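Local coordinates for malonate decarboxylase subunit alpha (Acinetobacter baumannii ATCC 17978, PDB 6MPR) that serves as the alpha subunit of malonate decarboxylase, where it probably acts as the transferase that loads malonate onto the acyl carrier protein in exchange for acetate, at the interface of chains A and B. Residues are numbered along the deposited sequence; one frame, centred on the assembly and turned at random. Chains: chain A/B, Malonate decarboxylase subunit alpha.

The four contacts sample a two-fold interface between identical subunits. Contact 2 and contact 4, about 27 Å apart between the centres of their C-alpha atoms, overlap in content with the chains exchanged: the loop after helix 143-149, with Val151 and Val152, meets His319 and Phe339 in both. Contact 3 lies about 17 Å from contact 2 and adds Trp20, close to the modelled N-terminus. Contact 1, where Asp404, Leu409 and Arg412 meet Pro461 and Leu462, is about 23 Å from contact 4 and about 45 Å from contact 3. The wide spread of the contacts is compatible with a biological dimer, which the structure alone does not show.

Contact 1: the interface of chains A and B. Residues chain A 138-139, 461-462; chain B 404, 409, 412.
A:Pro461 and A:Leu462 meet B:Asp404, B:Leu409 and B:Arg412 across the two-fold interface of this member of the malonate decarboxylase alpha-subunit family, a loop of one chain lying against helix 406-410 and its flanks in the other. A direct hydrogen bond runs from the guanidinium nitrogen B:Arg412 NH1 to the backbone carbonyl A:Pro461 O, 3.0 Å long and 155° at the hydrogen. The donor stands above the carbonyl plane instead of on a lone pair. A bend at chi3 (62°) in the otherwise extended arginine turns its head toward this oxygen. Among the apolar contacts, A:Leu462 CD1 presses on B:Leu409 CD2 at a tight 3.5 Å, the two side chains sliding past each other in opposite directions. A:Pro461 CG touches the carboxylate carbon B:Asp404 CG at 3.7 Å, the side chains crossing at about a right angle. Water bridges make up the third group. Water 1 is 2.9 Å from A:Pro461 O and also meets B:Arg412 NH2. With chi1 at 57°, B:Asp404 directs OD1 toward water 2, 2.6 Å away, and water 3, 3.2 Å away. Both waters reach the carbonyl A:Gly138 O, water 3 at 2.9 Å.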
loop_
_atom_site.group_PDB
_atom_site.type_symbol
_atom_site.label_atom_id
_atom_site.label_comp_id
_atom_site.label_asym_id
_atom_site.label_seq_id
_atom_site.Cartn_x
_atom_site.Cartn_y
_atom_site.Cartn_z
ATOM N N GLY A 138 9.748 -15.546 -12.232
ATOM C CA GLY A 138 8.954 -14.455 -12.767
ATOM C C GLY A 138 9.608 -13.135 -12.425
ATOM O O GLY A 138 10.247 -12.505 -13.277
ATOM N N ALA A 139 9.490 -12.719 -11.166
ATOM C CA ALA A 139 10.178 -11.530 -10.692
ATOM C C ALA A 139 10.314 -11.626 -9.186
ATOM O O ALA A 139 9.581 -12.372 -8.522
ATOM C CB ALA A 139 9.436 -10.241 -11.069
ATOM N N PRO A 461 16.116 -8.665 -16.214
ATOM C CA PRO A 461 16.379 -7.422 -16.957
ATOM C C PRO A 461 17.012 -6.318 -16.119
ATOM O O PRO A 461 17.694 -5.458 -16.689
ATOM C CB PRO A 461 14.990 -7.022 -17.468
ATOM C CG PRO A 461 14.048 -7.645 -16.478
ATOM C CD PRO A 461 14.673 -8.953 -16.115
ATOM N N LEU A 462 16.817 -6.308 -14.804
ATOM C CA LEU A 462 17.386 -5.290 -13.931
ATOM C C LEU A 462 18.304 -5.946 -12.910
ATOM O O LEU A 462 18.037 -7.058 -12.450
ATOM C CB LEU A 462 16.288 -4.499 -13.185
ATOM C CG LEU A 462 15.649 -3.280 -13.860
ATOM C CD1 LEU A 462 14.820 -3.685 -15.032
ATOM C CD2 LEU A 462 14.792 -2.509 -12.852
ATOM N N ASP B 404 9.117 -6.419 -13.217
ATOM C CA ASP B 404 9.062 -5.883 -14.568
ATOM C C ASP B 404 7.815 -6.382 -15.294
ATOM O O ASP B 404 7.355 -7.511 -15.076
ATOM C CB ASP B 404 10.311 -6.265 -15.374
ATOM C CG ASP B 404 10.526 -7.767 -15.434
ATOM O OD1 ASP B 404 10.791 -8.369 -14.374
ATOM O OD2 ASP B 404 10.419 -8.349 -16.540
ATOM N N LEU B 409 9.073 -1.577 -18.299
ATOM C CA LEU B 409 10.436 -1.597 -18.833
ATOM C C LEU B 409 10.613 -0.614 -19.980
ATOM O O LEU B 409 11.714 -0.082 -20.172
ATOM C CB LEU B 409 10.792 -2.999 -19.318
ATOM C CG LEU B 409 11.243 -4.013 -18.279
ATOM C CD1 LEU B 409 11.558 -5.340 -18.970
ATOM C CD2 LEU B 409 12.463 -3.458 -17.551
ATOM N N ARG B 412 12.122 2.673 -19.105
ATOM C CA ARG B 412 13.505 2.776 -18.657
ATOM C C ARG B 412 14.354 3.446 -19.730
ATOM O O ARG B 412 14.222 3.156 -20.920
ATOM C CB ARG B 412 14.059 1.384 -18.333
ATOM C CG ARG B 412 15.543 1.372 -17.960
ATOM C CD ARG B 412 16.023 0.005 -17.462
ATOM N NE ARG B 412 15.906 -1.050 -18.467
ATOM C CZ ARG B 412 16.469 -2.250 -18.357
ATOM N NH1 ARG B 412 17.206 -2.541 -17.291
ATOM N NH2 ARG B 412 16.304 -3.157 -19.316
HETATM O O HOH W 1 18.766 -5.322 -19.343
HETATM O O HOH W 2 12.388 -10.179 -13.519
HETATM O O HOH W 3 8.592 -10.613 -14.625
#

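Contact 2: the interface of chains A and B. Residues chain A 299, 319, 339, 352, 356, 360-361; chain B 148-149, 151-152.
B:Val151 pushes its branched side chain between A:His319, A:Met352 and A:Ala356, in an apolar patch of the subunit interface with no direct polar bond. Its CA already touches the tip of a ring, A:Phe339 CZ, at 3.7 Å. From CB the side chain meets the imidazole, B:Val151 CB lying 3.7 Å from A:His319 CG. The CG1 methyl then reaches the ring carbon A:His319 CD2 at 3.6 Å and the thioether sulphur A:Met352 SD at 3.7 Å; the methionine is extended through chi1 and chi2 (178°), which carries the sulphur out to this methyl. The other branch, CG2, sits between backbone N and carbonyl carbon (chi1 of CG1 -58°), over the rim of one imidazole face, and ends against A:Ala356 CB at 3.6 Å. A:Phe339 CE1 closes on the imidazole edge in plane, which may limit the ring's rotation. The neighbouring B:Val152 sends CG2 to A:Ala360 CB, 3.7 Å away. A:Ala356 in helix 350-359 and A:Ala360 just past its end present small methyl groups to the valine loop, which probably helps it lie close. Water 4 joins the two chains: it lies 3.0 Å from the helix carbonyl A:Met352 O and also meets the hydroxyl B:Ser148 OG.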
loop_
_atom_site.group_PDB
_atom_site.type_symbol
_atom_site.label_atom_id
_atom_site.label_comp_id
_atom_site.label_asym_id
_atom_site.label_seq_id
_atom_site.Cartn_x
_atom_site.Cartn_y
_atom_site.Cartn_z
ATOM N N THR A 299 6.196 1.176 13.257
ATOM C CA THR A 299 5.791 0.003 12.495
ATOM C C THR A 299 6.921 -1.000 12.666
ATOM O O THR A 299 8.026 -0.800 12.136
ATOM C CB THR A 299 5.543 0.325 11.021
ATOM O OG1 THR A 299 6.723 0.923 10.460
ATOM C CG2 THR A 299 4.379 1.284 10.874
ATOM N N HIS A 319 2.515 -0.896 15.640
ATOM C CA HIS A 319 1.767 -1.790 14.763
ATOM C C HIS A 319 2.733 -2.808 14.168
ATOM O O HIS A 319 3.848 -2.451 13.784
ATOM C CB HIS A 319 1.069 -1.017 13.643
ATOM C CG HIS A 319 0.076 -1.849 12.906
ATOM N ND1 HIS A 319 0.383 -2.496 11.727
ATOM C CD2 HIS A 319 -1.184 -2.229 13.230
ATOM C CE1 HIS A 319 -0.662 -3.201 11.333
ATOM N NE2 HIS A 319 -1.623 -3.065 12.232
ATOM N N PHE A 339 -1.495 -3.355 19.158
ATOM C CA PHE A 339 -2.843 -3.579 18.645
ATOM C C PHE A 339 -3.273 -4.994 19.035
ATOM O O PHE A 339 -2.730 -5.980 18.530
ATOM C CB PHE A 339 -2.890 -3.365 17.129
ATOM C CG PHE A 339 -2.786 -1.907 16.724
ATOM C CD1 PHE A 339 -1.547 -1.278 16.665
ATOM C CD2 PHE A 339 -3.931 -1.162 16.441
ATOM C CE1 PHE A 339 -1.441 0.072 16.310
ATOM C CE2 PHE A 339 -3.836 0.187 16.071
ATOM C CZ PHE A 339 -2.581 0.800 16.005
ATOM N N MET A 352 -1.063 -4.224 6.168
ATOM C CA MET A 352 -1.374 -2.915 6.743
ATOM C C MET A 352 -0.132 -2.249 7.317
ATOM O O MET A 352 0.060 -1.030 7.171
ATOM C CB MET A 352 -2.466 -3.066 7.802
ATOM C CG MET A 352 -2.923 -1.775 8.478
ATOM S SD MET A 352 -4.247 -2.178 9.653
ATOM C CE MET A 352 -5.602 -2.467 8.514
ATOM N N ALA A 356 1.626 1.245 6.093
ATOM C CA ALA A 356 1.981 2.351 6.980
ATOM C C ALA A 356 3.467 2.653 6.908
ATOM O O ALA A 356 3.873 3.819 6.969
ATOM C CB ALA A 356 1.574 2.042 8.421
ATOM N N ALA A 360 3.038 6.356 6.095
ATOM C CA ALA A 360 2.687 7.005 7.350
ATOM C C ALA A 360 3.845 7.261 8.306
ATOM O O ALA A 360 3.645 7.983 9.289
ATOM C CB ALA A 360 1.619 6.184 8.093
ATOM N N VAL A 361 5.040 6.720 8.072
ATOM C CA VAL A 361 6.135 6.943 9.011
ATOM C C VAL A 361 7.191 7.863 8.397
ATOM O O VAL A 361 7.353 7.959 7.172
ATOM C CB VAL A 361 6.791 5.641 9.523
ATOM C CG1 VAL A 361 5.743 4.707 10.146
ATOM C CG2 VAL A 361 7.596 4.957 8.440
ATOM N N SER B 148 -3.388 4.467 6.135
ATOM C CA SER B 148 -2.141 4.013 6.741
ATOM C C SER B 148 -1.848 4.748 8.039
ATOM O O SER B 148 -1.254 4.167 8.955
ATOM C CB SER B 148 -0.992 4.185 5.751
ATOM O OG SER B 148 -1.254 3.412 4.596
ATOM N N ARG B 149 -2.270 6.007 8.140
ATOM C CA ARG B 149 -2.044 6.774 9.358
ATOM C C ARG B 149 -2.879 6.266 10.530
ATOM O O ARG B 149 -2.577 6.609 11.674
ATOM C CB ARG B 149 -2.338 8.258 9.129
ATOM C CG ARG B 149 -1.354 8.920 8.163
ATOM C CD ARG B 149 -1.541 10.424 8.156
ATOM N NE ARG B 149 -0.964 11.076 9.342
ATOM C CZ ARG B 149 -1.095 12.367 9.606
ATOM N NH1 ARG B 149 -1.804 13.134 8.778
ATOM N NH2 ARG B 149 -0.521 12.900 10.689
ATOM N N VAL B 151 -2.868 3.484 11.926
ATOM C CA VAL B 151 -2.099 2.636 12.841
ATOM C C VAL B 151 -0.805 3.307 13.291
ATOM O O VAL B 151 0.023 2.665 13.958
ATOM C CB VAL B 151 -1.820 1.243 12.240
ATOM C CG1 VAL B 151 -3.130 0.547 11.882
ATOM C CG2 VAL B 151 -0.901 1.335 10.999
ATOM N N VAL B 152 -0.624 4.596 12.986
ATOM C CA VAL B 152 0.584 5.327 13.384
ATOM C C VAL B 152 0.244 6.551 14.232
ATOM O O VAL B 152 0.406 6.524 15.459
ATOM C CB VAL B 152 1.413 5.723 12.146
ATOM C CG1 VAL B 152 2.683 6.445 12.567
ATOM C CG2 VAL B 152 1.754 4.471 11.327
HETATM O O HOH W 4 -2.053 0.814 6.208
#

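Contact 3: the interface of chains A and B. Residues chain A 310-311, 333-337; chain B 19-20.
The indole of B:Trp20 and the guanidinium of A:Arg334 lie one over the other with planes 3° apart. On this indole face A:Arg334 CD sits above the ring fusion, 3.4 Å from B:Trp20 CD2, as a CH-pi contact to both rings, while B:Trp20 NE1 lies over the centre of the guanidinium, 3.5 Å from A:Arg334 CZ. Around the rim of the six-membered ring, B:Trp20 CH2 meets the carbonyl A:Ile310 O at 3.3 Å and B:Trp20 CZ3 meets the methyl A:Val337 CG2 at 3.9 Å. Water 6 lies at the indole edge in plane, 3.1 Å from B:Trp20 NE1, and continues to A:Glu311 OE1 by a doubtfully short contact. The arginine is bent at chi2 (-74°), which folds its head back along the indole, and its neighbours hold it flat. A:Arg334 grips the A:Glu311 carboxylate side-on: NE donates to the syn lone pair of OE2 at 2.8 Å, a salt bridge within chain A, and NH2 bonds OE1 from out of the carboxylate plane. A:Arg334 NH1 donates to the carbonyl A:Ala333 O. Close to the modelled N-terminus, B:Trp20 packs one indole face and its rim on the partner, hiding 161 Å² of its surface, and the carboxylate could balance the arginine's charge. The carboxylate oxygen A:Asp336 OD2 crowds B:Trp20 O, an unfavourable approach unless the acid is protonated, which is not seen; the amide A:Asp336 N donates to that carbonyl at 3.0 Å, 139° at the hydrogen.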
loop_
_atom_site.group_PDB
_atom_site.type_symbol
_atom_site.label_atom_id
_atom_site.label_comp_id
_atom_site.label_asym_id
_atom_site.label_seq_id
_atom_site.Cartn_x
_atom_site.Cartn_y
_atom_site.Cartn_z
ATOM N N ILE A 310 9.934 0.694 25.684
ATOM C CA ILE A 310 8.520 0.679 26.048
ATOM C C ILE A 310 8.355 0.960 27.534
ATOM O O ILE A 310 7.541 1.795 27.938
ATOM C CB ILE A 310 7.875 -0.667 25.688
ATOM C CG1 ILE A 310 7.919 -0.899 24.180
ATOM C CG2 ILE A 310 6.433 -0.711 26.194
ATOM C CD1 ILE A 310 7.544 -2.326 23.813
ATOM N N GLU A 311 9.123 0.257 28.372
ATOM C CA GLU A 311 8.914 0.360 29.816
ATOM C C GLU A 311 9.200 1.757 30.339
ATOM O O GLU A 311 8.597 2.173 31.339
ATOM C CB GLU A 311 9.785 -0.659 30.552
ATOM C CG GLU A 311 9.410 -2.109 30.269
ATOM C CD GLU A 311 7.958 -2.406 30.613
ATOM O OE1 GLU A 311 7.595 -2.308 31.799
ATOM O OE2 GLU A 311 7.177 -2.717 29.687
ATOM N N ALA A 333 0.073 -7.945 27.782
ATOM C CA ALA A 333 0.101 -7.140 28.985
ATOM C C ALA A 333 0.408 -5.671 28.715
ATOM O O ALA A 333 0.479 -4.882 29.677
ATOM C CB ALA A 333 1.124 -7.722 29.982
ATOM N N ARG A 334 0.567 -5.286 27.442
ATOM C CA ARG A 334 0.842 -3.893 27.064
ATOM C C ARG A 334 -0.139 -3.385 26.000
ATOM O O ARG A 334 0.269 -2.849 24.966
ATOM C CB ARG A 334 2.283 -3.772 26.579
ATOM C CG ARG A 334 3.331 -4.175 27.621
ATOM C CD ARG A 334 3.463 -3.098 28.693
ATOM N NE ARG A 334 4.463 -3.406 29.712
ATOM C CZ ARG A 334 4.241 -4.192 30.763
ATOM N NH1 ARG A 334 3.047 -4.765 30.930
ATOM N NH2 ARG A 334 5.203 -4.394 31.657
ATOM N N PRO A 335 -1.450 -3.533 26.224
ATOM C CA PRO A 335 -2.404 -3.205 25.154
ATOM C C PRO A 335 -2.514 -1.715 24.884
ATOM O O PRO A 335 -3.032 -1.347 23.827
ATOM C CB PRO A 335 -3.722 -3.778 25.670
ATOM C CG PRO A 335 -3.597 -3.704 27.149
ATOM C CD PRO A 335 -2.140 -4.001 27.438
ATOM N N ASP A 336 -2.041 -0.843 25.785
ATOM C CA ASP A 336 -2.020 0.578 25.436
ATOM C C ASP A 336 -1.067 0.881 24.283
ATOM O O ASP A 336 -1.266 1.872 23.570
ATOM C CB ASP A 336 -1.652 1.428 26.657
ATOM C CG ASP A 336 -2.831 1.638 27.587
ATOM O OD1 ASP A 336 -3.968 1.402 27.133
ATOM O OD2 ASP A 336 -2.637 2.033 28.763
ATOM N N VAL A 337 -0.058 0.044 24.077
ATOM C CA VAL A 337 0.979 0.273 23.080
ATOM C C VAL A 337 0.710 -0.501 21.798
ATOM O O VAL A 337 0.830 0.051 20.707
ATOM C CB VAL A 337 2.358 -0.091 23.669
ATOM C CG1 VAL A 337 3.440 0.021 22.604
ATOM C CG2 VAL A 337 2.644 0.842 24.846
ATOM N N LEU B 19 -1.805 0.299 34.593
ATOM C CA LEU B 19 -1.184 1.454 33.959
ATOM C C LEU B 19 -0.847 1.181 32.490
ATOM O O LEU B 19 -0.341 2.064 31.796
ATOM C CB LEU B 19 0.073 1.889 34.728
ATOM C CG LEU B 19 1.371 1.072 34.715
ATOM C CD1 LEU B 19 2.487 1.869 35.375
ATOM C CD2 LEU B 19 1.207 -0.280 35.397
ATOM N N TRP B 20 -1.138 -0.031 32.002
ATOM C CA TRP B 20 -0.973 -0.337 30.583
ATOM C C TRP B 20 -2.289 -0.707 29.917
ATOM O O TRP B 20 -2.295 -1.087 28.747
ATOM C CB TRP B 20 0.045 -1.462 30.381
ATOM C CG TRP B 20 1.430 -1.126 30.856
ATOM C CD1 TRP B 20 2.032 -1.559 31.998
ATOM C CD2 TRP B 20 2.383 -0.288 30.190
ATOM N NE1 TRP B 20 3.309 -1.042 32.092
ATOM C CE2 TRP B 20 3.547 -0.259 30.992
ATOM C CE3 TRP B 20 2.362 0.446 28.999
ATOM C CZ2 TRP B 20 4.683 0.468 30.635
ATOM C CZ3 TRP B 20 3.499 1.166 28.641
ATOM C CH2 TRP B 20 4.641 1.168 29.456
HETATM O O HOH W 5 -0.301 3.526 29.134
HETATM O O HOH W 6 5.986 -1.545 33.473
#

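Contact 4: the interface of chains A and B. Residues chain A 23, 150-152, 155, 187, 191; chain B 297, 317, 319, 338-339.
An extended A:Ile155 (chi2 175°) and a B:Phe339 with its ring anti to the carbonyl carbon (chi1 -72°) reach toward each other tip to tip, A:Ile155 CD1 meeting B:Phe339 CZ at 3.7 Å in this subunit interface. The phenyl edge faces a carbonyl: A:Pro187 O lies in the ring plane, 3.7 Å from B:Phe339 CE2. The same oxygen accepts a hydrogen bond from the hydroxyl A:Ser191 OG at 2.7 Å, which probably steadies the carbonyl beside the ring, and A:Ser191 CB touches the ring rim. A polar chain runs alongside: water 7 lies 2.7 Å from the carbonyl A:Val151 O and also meets the hydroxyl B:Ser317 OG, at an unusually short distance. That hydroxyl takes a nearly straight hydrogen bond from the amide B:Asn297 ND2, 3.0 Å long and 162° at the hydrogen, which probably helps to fix its position. B:Asn297 CB packs on A:Val152 CG1 at 3.8 Å. In the fold, the loop joining helix 143-149 to strand 158-163 of chain A lies across the short strands 297-299 and 317-319 of chain B, with A:Pro187 contributed by helix 181-189.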
loop_
_atom_site.group_PDB
_atom_site.type_symbol
_atom_site.label_atom_id
_atom_site.label_comp_id
_atom_site.label_asym_id
_atom_site.label_seq_id
_atom_site.Cartn_x
_atom_site.Cartn_y
_atom_site.Cartn_z
ATOM N N ARG A 23 -14.992 -20.263 -13.926
ATOM C CA ARG A 23 -14.235 -20.459 -12.694
ATOM C C ARG A 23 -15.099 -21.126 -11.633
ATOM O O ARG A 23 -14.651 -22.051 -10.938
ATOM C CB ARG A 23 -13.712 -19.116 -12.164
ATOM C CG ARG A 23 -12.706 -18.419 -13.069
ATOM C CD ARG A 23 -11.877 -17.413 -12.273
ATOM N NE ARG A 23 -12.691 -16.287 -11.822
ATOM C CZ ARG A 23 -12.208 -15.069 -11.580
ATOM N NH1 ARG A 23 -10.915 -14.807 -11.759
ATOM N NH2 ARG A 23 -13.026 -14.111 -11.180
ATOM N N LEU A 150 -2.019 -10.153 -6.849
ATOM C CA LEU A 150 -3.028 -11.194 -6.678
ATOM C C LEU A 150 -4.426 -10.779 -7.140
ATOM O O LEU A 150 -5.298 -11.651 -7.233
ATOM C CB LEU A 150 -3.086 -11.633 -5.205
ATOM C CG LEU A 150 -1.775 -12.128 -4.585
ATOM C CD1 LEU A 150 -2.021 -12.521 -3.127
ATOM C CD2 LEU A 150 -1.190 -13.296 -5.358
ATOM N N VAL A 151 -4.685 -9.495 -7.399
ATOM C CA VAL A 151 -5.975 -9.088 -7.964
ATOM C C VAL A 151 -5.821 -8.542 -9.378
ATOM O O VAL A 151 -6.778 -7.987 -9.934
ATOM C CB VAL A 151 -6.727 -8.094 -7.056
ATOM C CG1 VAL A 151 -7.029 -8.748 -5.675
ATOM C CG2 VAL A 151 -5.965 -6.778 -6.910
ATOM N N VAL A 152 -4.646 -8.710 -9.994
ATOM C CA VAL A 152 -4.415 -8.158 -11.328
ATOM C C VAL A 152 -3.947 -9.266 -12.265
ATOM O O VAL A 152 -4.748 -9.810 -13.034
ATOM C CB VAL A 152 -3.411 -6.988 -11.297
ATOM C CG1 VAL A 152 -3.140 -6.485 -12.734
ATOM C CG2 VAL A 152 -3.942 -5.849 -10.440
ATOM N N ILE A 155 -3.607 -13.743 -10.242
ATOM C CA ILE A 155 -4.787 -14.097 -9.451
ATOM C C ILE A 155 -4.648 -15.562 -9.056
ATOM O O ILE A 155 -4.490 -16.425 -9.934
ATOM C CB ILE A 155 -6.090 -13.828 -10.224
ATOM C CG1 ILE A 155 -6.201 -12.341 -10.573
ATOM C CG2 ILE A 155 -7.300 -14.293 -9.395
ATOM C CD1 ILE A 155 -7.427 -11.988 -11.453
ATOM N N PRO A 187 -7.969 -12.585 -2.264
ATOM C CA PRO A 187 -8.053 -12.672 -3.737
ATOM C C PRO A 187 -8.580 -14.002 -4.250
ATOM O O PRO A 187 -9.338 -14.030 -5.231
ATOM C CB PRO A 187 -6.598 -12.431 -4.175
ATOM C CG PRO A 187 -6.069 -11.492 -3.116
ATOM C CD PRO A 187 -6.660 -12.069 -1.828
ATOM N N SER A 191 -12.534 -15.182 -6.117
ATOM C CA SER A 191 -12.384 -15.461 -7.542
ATOM C C SER A 191 -12.569 -16.946 -7.829
ATOM O O SER A 191 -12.093 -17.425 -8.861
ATOM C CB SER A 191 -11.022 -14.999 -8.058
ATOM O OG SER A 191 -9.973 -15.590 -7.287
ATOM N N ASN B 297 -6.378 -6.413 -17.742
ATOM C CA ASN B 297 -6.599 -6.482 -16.300
ATOM C C ASN B 297 -6.741 -5.075 -15.731
ATOM O O ASN B 297 -5.910 -4.204 -16.009
ATOM C CB ASN B 297 -5.441 -7.221 -15.616
ATOM C CG ASN B 297 -5.085 -8.518 -16.318
ATOM O OD1 ASN B 297 -4.047 -8.612 -16.978
ATOM N ND2 ASN B 297 -5.942 -9.523 -16.185
ATOM N N SER B 317 -10.207 -9.287 -16.306
ATOM C CA SER B 317 -10.390 -9.182 -14.861
ATOM C C SER B 317 -10.589 -7.726 -14.467
ATOM O O SER B 317 -9.984 -6.822 -15.055
ATOM C CB SER B 317 -9.199 -9.758 -14.078
ATOM O OG SER B 317 -8.070 -8.891 -14.117
ATOM N N HIS B 319 -10.782 -5.716 -10.626
ATOM C CA HIS B 319 -10.888 -5.564 -9.179
ATOM C C HIS B 319 -11.362 -4.146 -8.862
ATOM O O HIS B 319 -10.922 -3.191 -9.506
ATOM C CB HIS B 319 -9.552 -5.832 -8.482
ATOM C CG HIS B 319 -9.687 -5.909 -6.994
ATOM N ND1 HIS B 319 -9.467 -4.829 -6.167
ATOM C CD2 HIS B 319 -10.110 -6.919 -6.196
ATOM C CE1 HIS B 319 -9.714 -5.182 -4.918
ATOM N NE2 HIS B 319 -10.107 -6.443 -4.908
ATOM N N PHE B 338 -15.203 -10.395 -12.537
ATOM C CA PHE B 338 -15.177 -9.636 -11.295
ATOM C C PHE B 338 -14.847 -10.549 -10.117
ATOM O O PHE B 338 -14.827 -11.775 -10.226
ATOM C CB PHE B 338 -16.524 -8.948 -11.056
ATOM C CG PHE B 338 -16.851 -7.881 -12.064
ATOM C CD1 PHE B 338 -16.372 -6.589 -11.901
ATOM C CD2 PHE B 338 -17.643 -8.174 -13.169
ATOM C CE1 PHE B 338 -16.679 -5.589 -12.829
ATOM C CE2 PHE B 338 -17.954 -7.185 -14.104
ATOM C CZ PHE B 338 -17.485 -5.892 -13.925
ATOM N N PHE B 339 -14.569 -9.926 -8.973
ATOM C CA PHE B 339 -14.324 -10.627 -7.720
ATOM C C PHE B 339 -15.632 -10.698 -6.933
ATOM O O PHE B 339 -16.131 -9.673 -6.459
ATOM C CB PHE B 339 -13.236 -9.907 -6.926
ATOM C CG PHE B 339 -11.859 -10.071 -7.517
ATOM C CD1 PHE B 339 -11.461 -9.324 -8.612
ATOM C CD2 PHE B 339 -10.975 -11.020 -6.989
ATOM C CE1 PHE B 339 -10.175 -9.495 -9.166
ATOM C CE2 PHE B 339 -9.705 -11.203 -7.542
ATOM C CZ PHE B 339 -9.314 -10.436 -8.632
HETATM O O HOH W 7 -7.795 -7.138 -12.300
#